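Local coordinates for GGDEF family protein (Vibrio cholerae, PDB 5GZS) that binds arginine through its periplasmic portion and probably relays this signal to the diguanylate cyclase activity of CdgH, at residues Ser249-Phe254 and Glu440-Thr445; Glu346-Gln351 and Ser407-Asp412. One frame throughout, in Å; residues are numbered along the deposited sequence.

Contact 1: Ser249-Phe254 and Glu440-Thr445; sequences SADVVF and EQIIHT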
ATOM      1  N   SER A 249     -10.899 -15.413  12.458  1.00 50.65           N
ATOM      2  CA  SER A 249     -11.090 -14.798  13.760  1.00 34.47           C
ATOM      3  C   SER A 249     -10.887 -15.792  14.895  1.00 30.47           C
ATOM      4  O   SER A 249     -10.370 -15.433  15.937  1.00 29.79           O
ATOM      5  CB  SER A 249     -12.479 -14.158  13.852  1.00 33.41           C
ATOM      6  OG  SER A 249     -12.558 -13.015  13.020  1.00 37.63           O
ATOM      7  N   ALA A 250     -11.274 -17.044  14.705  1.00 30.08           N
ATOM      8  CA  ALA A 250     -11.213 -17.993  15.817  1.00 35.02           C
ATOM      9  C   ALA A 250      -9.773 -18.343  16.142  1.00 38.24           C
ATOM     10  O   ALA A 250      -9.396 -18.409  17.313  1.00 44.66           O
ATOM     11  CB  ALA A 250     -11.998 -19.235  15.513  1.00 35.24           C
ATOM     12  N   ASP A 251      -8.979 -18.551  15.092  1.00 38.07           N
ATOM     13  CA  ASP A 251      -7.556 -18.830  15.235  1.00 40.66           C
ATOM     14  C   ASP A 251      -6.852 -17.657  15.918  1.00 41.35           C
ATOM     15  O   ASP A 251      -6.061 -17.862  16.829  1.00 44.23           O
ATOM     16  CB  ASP A 251      -6.912 -19.115  13.869  1.00 36.74           C
ATOM     17  CG  ASP A 251      -7.220 -20.529  13.345  1.00 43.84           C
ATOM     18  OD1 ASP A 251      -8.118 -21.206  13.900  1.00 33.71           O
ATOM     19  OD2 ASP A 251      -6.584 -20.947  12.348  1.00 54.61           O
ATOM     20  N   VAL A 252      -7.135 -16.429  15.495  1.00 33.18           N
ATOM     21  CA  VAL A 252      -6.433 -15.310  16.082  1.00 32.66           C
ATOM     22  C   VAL A 252      -6.780 -15.188  17.562  1.00 44.21           C
ATOM     23  O   VAL A 252      -5.896 -14.937  18.402  1.00 39.50           O
ATOM     24  CB  VAL A 252      -6.760 -13.996  15.390  1.00 32.36           C
ATOM     25  CG1 VAL A 252      -6.021 -12.862  16.071  1.00 27.85           C
ATOM     26  CG2 VAL A 252      -6.427 -14.089  13.905  1.00 29.79           C
ATOM     27  N   VAL A 253      -8.061 -15.376  17.885  1.00 39.09           N
ATOM     28  CA  VAL A 253      -8.500 -15.177  19.259  1.00 32.45           C
ATOM     29  C   VAL A 253      -7.945 -16.284  20.139  1.00 36.85           C
ATOM     30  O   VAL A 253      -7.257 -16.003  21.121  1.00 32.29           O
ATOM     31  CB  VAL A 253     -10.038 -15.107  19.371  1.00 30.72           C
ATOM     32  CG1 VAL A 253     -10.493 -15.377  20.781  1.00 25.78           C
ATOM     33  CG2 VAL A 253     -10.525 -13.730  18.918  1.00 34.84           C
ATOM     34  N   PHE A 254      -8.216 -17.533  19.761  1.00 40.30           N
ATOM     35  CA  PHE A 254      -7.769 -18.696  20.517  1.00 38.17           C
ATOM     36  C   PHE A 254      -6.258 -18.774  20.704  1.00 41.95           C
ATOM     37  O   PHE A 254      -5.789 -19.005  21.819  1.00 46.18           O
ATOM     38  CB  PHE A 254      -8.253 -19.967  19.846  1.00 42.89           C
ATOM     39  CG  PHE A 254      -9.626 -20.362  20.257  1.00 52.31           C
ATOM     40  CD1 PHE A 254     -10.070 -20.098  21.547  1.00 60.98           C
ATOM     41  CD2 PHE A 254     -10.482 -20.975  19.364  1.00 52.60           C
ATOM     42  CE1 PHE A 254     -11.345 -20.456  21.947  1.00 63.69           C
ATOM     43  CE2 PHE A 254     -11.754 -21.338  19.751  1.00 57.88           C
ATOM     44  CZ  PHE A 254     -12.190 -21.073  21.048  1.00 65.09           C
ATOM     45  N   GLU A 440      -0.544 -13.528   8.878  1.00 83.54           N
ATOM     46  CA  GLU A 440      -0.511 -13.817   7.474  1.00 75.06           C
ATOM     47  C   GLU A 440      -0.726 -15.284   7.220  1.00 68.07           C
ATOM     48  O   GLU A 440      -1.521 -15.626   6.371  1.00 57.75           O
ATOM     49  CB  GLU A 440       0.799 -13.339   6.882  1.00 75.35           C
ATOM     50  CG  GLU A 440       1.061 -11.863   7.121  1.00 81.10           C
ATOM     51  CD  GLU A 440       1.594 -11.148   5.900  1.00 87.08           C
ATOM     52  OE1 GLU A 440       1.959 -11.825   4.920  1.00 89.16           O
ATOM     53  OE2 GLU A 440       1.656  -9.902   5.927  1.00 82.45           O
ATOM     54  N   GLN A 441      -0.065 -16.163   7.957  1.00 67.81           N
ATOM     55  CA  GLN A 441      -0.283 -17.591   7.755  1.00 62.92           C
ATOM     56  C   GLN A 441      -1.737 -18.020   7.961  1.00 62.21           C
ATOM     57  O   GLN A 441      -2.278 -18.812   7.210  1.00 66.52           O
ATOM     58  CB  GLN A 441       0.665 -18.430   8.616  1.00 60.50           C
ATOM     59  CG  GLN A 441       0.552 -19.930   8.372  1.00 69.49           C
ATOM     60  CD  GLN A 441       1.668 -20.738   8.999  1.00 78.00           C
ATOM     61  OE1 GLN A 441       2.363 -20.276   9.896  1.00 80.50           O
ATOM     62  NE2 GLN A 441       1.840 -21.958   8.523  1.00 81.07           N
ATOM     63  N   ILE A 442      -2.378 -17.474   8.971  1.00 53.15           N
ATOM     64  CA  ILE A 442      -3.739 -17.843   9.290  1.00 59.34           C
ATOM     65  C   ILE A 442      -4.647 -17.365   8.186  1.00 62.05           C
ATOM     66  O   ILE A 442      -5.562 -18.073   7.721  1.00 64.43           O
ATOM     67  CB  ILE A 442      -4.155 -17.210  10.626  1.00 59.38           C
ATOM     68  CG1 ILE A 442      -3.455 -17.884  11.787  1.00 48.50           C
ATOM     69  CG2 ILE A 442      -5.641 -17.335  10.859  1.00 54.26           C
ATOM     70  CD1 ILE A 442      -3.317 -16.994  12.989  1.00 39.95           C
ATOM     71  N   ILE A 443      -4.389 -16.150   7.754  1.00 62.83           N
ATOM     72  CA  ILE A 443      -5.236 -15.566   6.764  1.00 65.49           C
ATOM     73  C   ILE A 443      -5.121 -16.408   5.536  1.00101.21           C
ATOM     74  O   ILE A 443      -6.110 -16.691   4.905  1.00107.60           O
ATOM     75  CB  ILE A 443      -4.871 -14.123   6.453  1.00 61.87           C
ATOM     76  CG1 ILE A 443      -5.159 -13.262   7.655  1.00 60.01           C
ATOM     77  CG2 ILE A 443      -5.684 -13.623   5.286  1.00 73.56           C
ATOM     78  CD1 ILE A 443      -4.794 -11.831   7.433  1.00 62.82           C
ATOM     79  N   HIS A 444      -3.907 -16.744   5.156  1.00 90.73           N
ATOM     80  CA  HIS A 444      -3.763 -17.500   3.960  1.00 81.34           C
ATOM     81  C   HIS A 444      -4.650 -18.686   4.082  1.00 82.63           C
ATOM     82  O   HIS A 444      -5.549 -18.860   3.283  1.00 87.45           O
ATOM     83  CB  HIS A 444      -2.350 -17.971   3.737  1.00 70.85           C
ATOM     84  CG  HIS A 444      -2.228 -18.849   2.541  1.00 74.10           C
ATOM     85  ND1 HIS A 444      -3.167 -18.849   1.537  1.00 75.59           N
ATOM     86  CD2 HIS A 444      -1.308 -19.772   2.195  1.00 74.56           C
ATOM     87  CE1 HIS A 444      -2.824 -19.727   0.617  1.00 76.50           C
ATOM     88  NE2 HIS A 444      -1.703 -20.305   0.994  1.00 79.07           N
ATOM     89  N   THR A 445      -4.377 -19.493   5.098  1.00 85.33           N
ATOM     90  CA  THR A 445      -5.050 -20.759   5.342  1.00 82.24           C
ATOM     91  C   THR A 445      -6.496 -20.731   4.977  1.00 83.81           C
ATOM     92  O   THR A 445      -7.063 -21.737   4.642  1.00 87.88           O
ATOM     93  CB  THR A 445      -4.927 -21.169   6.815  1.00 66.67           C
ATOM     94  OG1 THR A 445      -3.551 -21.339   7.139  1.00 70.79           O
ATOM     95  CG2 THR A 445      -5.628 -22.462   7.073  1.00 63.19           C
TER
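Ile-442, on the last helix of the chain, meets Asp-251 and Val-252 on helix 248-259, in a small example of how a branched side chain can bring two helical segments together with no hydrogen bond between those segments. Its CG2 methyl does most of the touching: it lies 3.7 Å from Asp-251 CB and 4.0 Å from Asp-251 OD2, against the aliphatic root and one oxygen of the aspartate. The other branch ends in CD1, a looser 4.4 Å from Val-252 CG2. At chi1 -72° CG1 of Ile-442 is anti to the carbonyl carbon and CG2 anti to the backbone N, which turns the two branches to different neighbours. The CB atoms of Asp-251 and Ile-442 face the opposing segments, and their CA atoms are 7.1 Å apart, the nearest pair here.

Around this first shell, other parts of the fold hold the residues in place. Asp-251 OD2 is hydrogen-bonded to Tyr-446 OH, so the polar end of the aspartate is tied to the last residue of the deposited chain while its methylene serves the isoleucine. Val-252 also packs on Tyr-308 and Leu-437, Ile-442 reaches Gln-255 one turn further along the facing helix, and Ile-443 packs on Ile-248. Within the segment 440-445, Gln-441 O accepts from both Thr-445 N (3.1 Å) and Thr-445 OG1 (2.8 Å), which approach from opposite faces of the carbonyl plane; the hydroxyl is tilted 32° from that plane. Helix 248-259 also packs on strands 226-230 and 288-292 through Ala-250 and Val-253.

The chemistry divides the work: between the two segments the attraction is essentially van der Waals, and the carboxylate has its hydrogen bond with the hydroxyl of Tyr-446, the next residue after the segment.

Contact 2: Glu346-Gln351 and Ser407-Asp412; sequences EELLQQ and SFYQYD
Leu-348 is the hub of this contact: 71 Å² of it is buried by the segment 407-412, where both methyls meet Tyr-409 and CD2 also reaches Phe-408. CD1 sits over one face of the Tyr-409 ring, 4.0 Å from its centroid and 10° off the ring normal, a CH-pi contact close to the centre of the ring. CD2 lies beside the root of the same side chain, 3.9 Å from Tyr-409 CG, and is 4.0 Å from Phe-408 CE2. With CG anti to the backbone N (chi1 176°), the leucine extends from helix 344-352 and crosses Tyr-409 at a slant.

Phe-408 is approached obliquely. Its CE2 is also 4.2 Å from Leu-349 CD2, and Leu-349 and Phe-408 cross at about a right angle. Beyond the segments the same phenylalanine packs on Val-380 and Leu-315, and Leu-349 on Val-380 and Ile-337, so the cluster runs into the hydrophobic layer over the sheet. In the plane of the Tyr-409 ring, Tyr-411 CB sits at its edge.

Here a helix packs over a mixed sheet and meets the end of its outermost strand in this chain, 399-410, an arrangement consistent with an alpha/beta lobe of a family 3 solute-binding protein.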
ATOM      1  N   GLU A 346     -23.395   0.884   5.926  1.00 59.01           N
ATOM      2  CA  GLU A 346     -24.340   1.992   5.825  1.00 51.97           C
ATOM      3  C   GLU A 346     -23.671   3.250   6.345  1.00 55.20           C
ATOM      4  O   GLU A 346     -23.744   4.322   5.738  1.00 64.12           O
ATOM      5  CB  GLU A 346     -25.622   1.698   6.586  1.00 49.01           C
ATOM      6  CG  GLU A 346     -26.674   2.803   6.514  1.00 50.38           C
ATOM      7  CD  GLU A 346     -27.910   2.458   7.339  1.00 61.22           C
ATOM      8  OE1 GLU A 346     -27.767   1.688   8.324  1.00 68.70           O
ATOM      9  OE2 GLU A 346     -29.019   2.914   6.984  1.00 49.17           O
ATOM     10  N   GLU A 347     -22.982   3.102   7.459  1.00 47.83           N
ATOM     11  CA  GLU A 347     -22.253   4.206   8.020  1.00 57.84           C
ATOM     12  C   GLU A 347     -21.212   4.676   7.017  1.00 62.17           C
ATOM     13  O   GLU A 347     -21.117   5.873   6.741  1.00 75.23           O
ATOM     14  CB  GLU A 347     -21.633   3.776   9.338  1.00 63.68           C
ATOM     15  CG  GLU A 347     -20.521   4.626   9.899  1.00 65.22           C
ATOM     16  CD  GLU A 347     -20.069   4.059  11.241  1.00 66.18           C
ATOM     17  OE1 GLU A 347     -18.875   4.189  11.585  1.00 54.72           O
ATOM     18  OE2 GLU A 347     -20.926   3.468  11.945  1.00 67.08           O
ATOM     19  N   LEU A 348     -20.468   3.735   6.440  1.00 49.16           N
ATOM     20  CA  LEU A 348     -19.385   4.081   5.526  1.00 51.88           C
ATOM     21  C   LEU A 348     -19.884   4.966   4.391  1.00 56.73           C
ATOM     22  O   LEU A 348     -19.286   5.997   4.074  1.00 63.58           O
ATOM     23  CB  LEU A 348     -18.735   2.819   4.954  1.00 50.12           C
ATOM     24  CG  LEU A 348     -17.642   3.033   3.895  1.00 53.01           C
ATOM     25  CD1 LEU A 348     -16.640   4.110   4.336  1.00 47.21           C
ATOM     26  CD2 LEU A 348     -16.903   1.702   3.628  1.00 46.48           C
ATOM     27  N   LEU A 349     -21.000   4.571   3.795  1.00 52.67           N
ATOM     28  CA  LEU A 349     -21.493   5.293   2.651  1.00 52.40           C
ATOM     29  C   LEU A 349     -22.015   6.637   3.093  1.00 55.89           C
ATOM     30  O   LEU A 349     -21.882   7.627   2.366  1.00 68.58           O
ATOM     31  CB  LEU A 349     -22.563   4.491   1.919  1.00 52.97           C
ATOM     32  CG  LEU A 349     -21.975   3.304   1.149  1.00 48.45           C
ATOM     33  CD1 LEU A 349     -22.940   2.890   0.066  1.00 56.07           C
ATOM     34  CD2 LEU A 349     -20.636   3.652   0.550  1.00 48.53           C
ATOM     35  N   GLN A 350     -22.580   6.690   4.290  1.00 49.93           N
ATOM     36  CA  GLN A 350     -23.084   7.963   4.786  1.00 52.05           C
ATOM     37  C   GLN A 350     -21.949   8.991   4.962  1.00 50.81           C
ATOM     38  O   GLN A 350     -22.181  10.191   4.790  1.00 55.54           O
ATOM     39  CB  GLN A 350     -23.849   7.762   6.087  1.00 56.92           C
ATOM     40  CG  GLN A 350     -25.259   7.223   5.887  1.00 63.68           C
ATOM     41  CD  GLN A 350     -25.901   6.793   7.192  1.00 60.46           C
ATOM     42  OE1 GLN A 350     -25.220   6.320   8.094  1.00 65.38           O
ATOM     43  NE2 GLN A 350     -27.216   6.948   7.294  1.00 65.32           N
ATOM     44  N   GLN A 351     -20.732   8.530   5.282  1.00 49.53           N
ATOM     45  CA  GLN A 351     -19.577   9.429   5.271  1.00 56.86           C
ATOM     46  C   GLN A 351     -19.263   9.663   3.795  1.00 60.87           C
ATOM     47  O   GLN A 351     -19.397  10.783   3.298  1.00 72.16           O
ATOM     48  CB  GLN A 351     -18.362   8.858   6.027  1.00 54.84           C
ATOM     49  CG  GLN A 351     -17.437   9.890   6.734  1.00 95.07           C
ATOM     50  CD  GLN A 351     -16.693  10.888   5.812  1.00 97.01           C
ATOM     51  OE1 GLN A 351     -16.748  10.776   4.589  1.00105.16           O
ATOM     52  NE2 GLN A 351     -15.992  11.867   6.418  1.00 94.65           N
ATOM     53  N   SER A 407     -11.891  -2.203  -4.920  1.00 49.44           N
ATOM     54  CA  SER A 407     -11.828  -1.936  -3.494  1.00 46.41           C
ATOM     55  C   SER A 407     -11.892  -0.448  -3.332  1.00 46.48           C
ATOM     56  O   SER A 407     -10.915   0.244  -3.576  1.00 46.88           O
ATOM     57  CB  SER A 407     -10.550  -2.470  -2.857  1.00 54.04           C
ATOM     58  OG  SER A 407     -10.522  -3.885  -2.869  1.00 61.39           O
ATOM     59  N   PHE A 408     -13.057   0.047  -2.955  1.00 46.55           N
ATOM     60  CA  PHE A 408     -13.230   1.467  -2.759  1.00 47.06           C
ATOM     61  C   PHE A 408     -12.926   1.870  -1.331  1.00 57.50           C
ATOM     62  O   PHE A 408     -12.962   3.055  -1.018  1.00 46.11           O
ATOM     63  CB  PHE A 408     -14.652   1.886  -3.124  1.00 49.28           C
ATOM     64  CG  PHE A 408     -15.705   1.308  -2.225  1.00 47.09           C
ATOM     65  CD1 PHE A 408     -16.198   0.025  -2.443  1.00 46.93           C
ATOM     66  CD2 PHE A 408     -16.204   2.046  -1.172  1.00 46.53           C
ATOM     67  CE1 PHE A 408     -17.164  -0.510  -1.627  1.00 53.00           C
ATOM     68  CE2 PHE A 408     -17.176   1.526  -0.343  1.00 45.81           C
ATOM     69  CZ  PHE A 408     -17.664   0.240  -0.573  1.00 56.40           C
ATOM     70  N   TYR A 409     -12.641   0.889  -0.471  1.00 59.76           N
ATOM     71  CA  TYR A 409     -12.262   1.163   0.928  1.00 55.55           C
ATOM     72  C   TYR A 409     -11.639  -0.028   1.670  1.00 51.06           C
ATOM     73  O   TYR A 409     -12.079  -1.173   1.537  1.00 52.30           O
ATOM     74  CB  TYR A 409     -13.468   1.652   1.722  1.00 42.93           C
ATOM     75  CG  TYR A 409     -13.104   2.393   2.987  1.00 49.68           C
ATOM     76  CD1 TYR A 409     -12.886   3.764   2.967  1.00 43.05           C
ATOM     77  CD2 TYR A 409     -12.991   1.724   4.211  1.00 51.81           C
ATOM     78  CE1 TYR A 409     -12.561   4.458   4.126  1.00 52.18           C
ATOM     79  CE2 TYR A 409     -12.657   2.408   5.386  1.00 53.27           C
ATOM     80  CZ  TYR A 409     -12.441   3.781   5.330  1.00 57.63           C
ATOM     81  OH  TYR A 409     -12.108   4.490   6.466  1.00 55.67           O
ATOM     82  N   GLN A 410     -10.609   0.258   2.461  1.00 46.25           N
ATOM     83  CA  GLN A 410     -10.043  -0.733   3.353  1.00 49.37           C
ATOM     84  C   GLN A 410     -10.308  -0.362   4.824  1.00 52.80           C
ATOM     85  O   GLN A 410      -9.878   0.697   5.292  1.00 55.42           O
ATOM     86  CB  GLN A 410      -8.545  -0.883   3.105  1.00 44.98           C
ATOM     87  CG  GLN A 410      -7.915  -1.966   3.979  1.00 55.77           C
ATOM     88  CD  GLN A 410      -6.472  -2.249   3.621  1.00 61.10           C
ATOM     89  OE1 GLN A 410      -6.170  -2.793   2.548  1.00 47.35           O
ATOM     90  NE2 GLN A 410      -5.562  -1.874   4.522  1.00 69.67           N
ATOM     91  N   TYR A 411     -11.012  -1.229   5.551  1.00 49.73           N
ATOM     92  CA  TYR A 411     -11.311  -0.962   6.959  1.00 37.47           C
ATOM     93  C   TYR A 411     -10.681  -1.994   7.905  1.00 42.37           C
ATOM     94  O   TYR A 411      -9.861  -2.824   7.497  1.00 39.58           O
ATOM     95  CB  TYR A 411     -12.832  -0.872   7.176  1.00 37.73           C
ATOM     96  CG  TYR A 411     -13.644  -2.113   6.863  1.00 41.33           C
ATOM     97  CD1 TYR A 411     -13.980  -2.434   5.557  1.00 52.67           C
ATOM     98  CD2 TYR A 411     -14.111  -2.948   7.878  1.00 38.59           C
ATOM     99  CE1 TYR A 411     -14.737  -3.563   5.268  1.00 58.35           C
ATOM    100  CE2 TYR A 411     -14.864  -4.078   7.589  1.00 42.12           C
ATOM    101  CZ  TYR A 411     -15.178  -4.373   6.284  1.00 59.99           C
ATOM    102  OH  TYR A 411     -15.920  -5.484   5.977  1.00 67.75           O
ATOM    103  N   ASP A 412     -11.057  -1.935   9.177  1.00 51.51           N
ATOM    104  CA  ASP A 412     -10.361  -2.705  10.206  1.00 47.10           C
ATOM    105  C   ASP A 412     -11.218  -3.720  10.943  1.00 47.96           C
ATOM    106  O   ASP A 412     -12.364  -3.469  11.289  1.00 56.57           O
ATOM    107  CB  ASP A 412      -9.742  -1.747  11.221  1.00 48.95           C
ATOM    108  CG  ASP A 412      -8.612  -0.928  10.624  1.00 52.48           C
ATOM    109  OD1 ASP A 412      -7.685  -1.537  10.048  1.00 47.58           O
ATOM    110  OD2 ASP A 412      -8.664   0.320  10.709  1.00 57.56           O
TER

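How the contacts relate
Both contacts lie in the second solute-binding-like module, whereas arginine occupies the first. After the long helix 189-218 and strand 226-230, the chain passes 249-254, which waits 185 residues for its partner. It builds strands 264-266 and 288-292 of one sheet, then enters the other sheet at strand 312-318. There 346-351 opens contact 2, and 407-412 closes it 55 residues later. Strand 414-417 returns to the earlier sheet, and 440-445 finally completes contact 1, whose loop therefore holds the whole of contact 2. The contact centres are 24 Å apart. Contact 1 joins the last helix to the lobe containing strand 226-230; contact 2 packs helix 344-352 on the end of strand 399-410 within the other lobe.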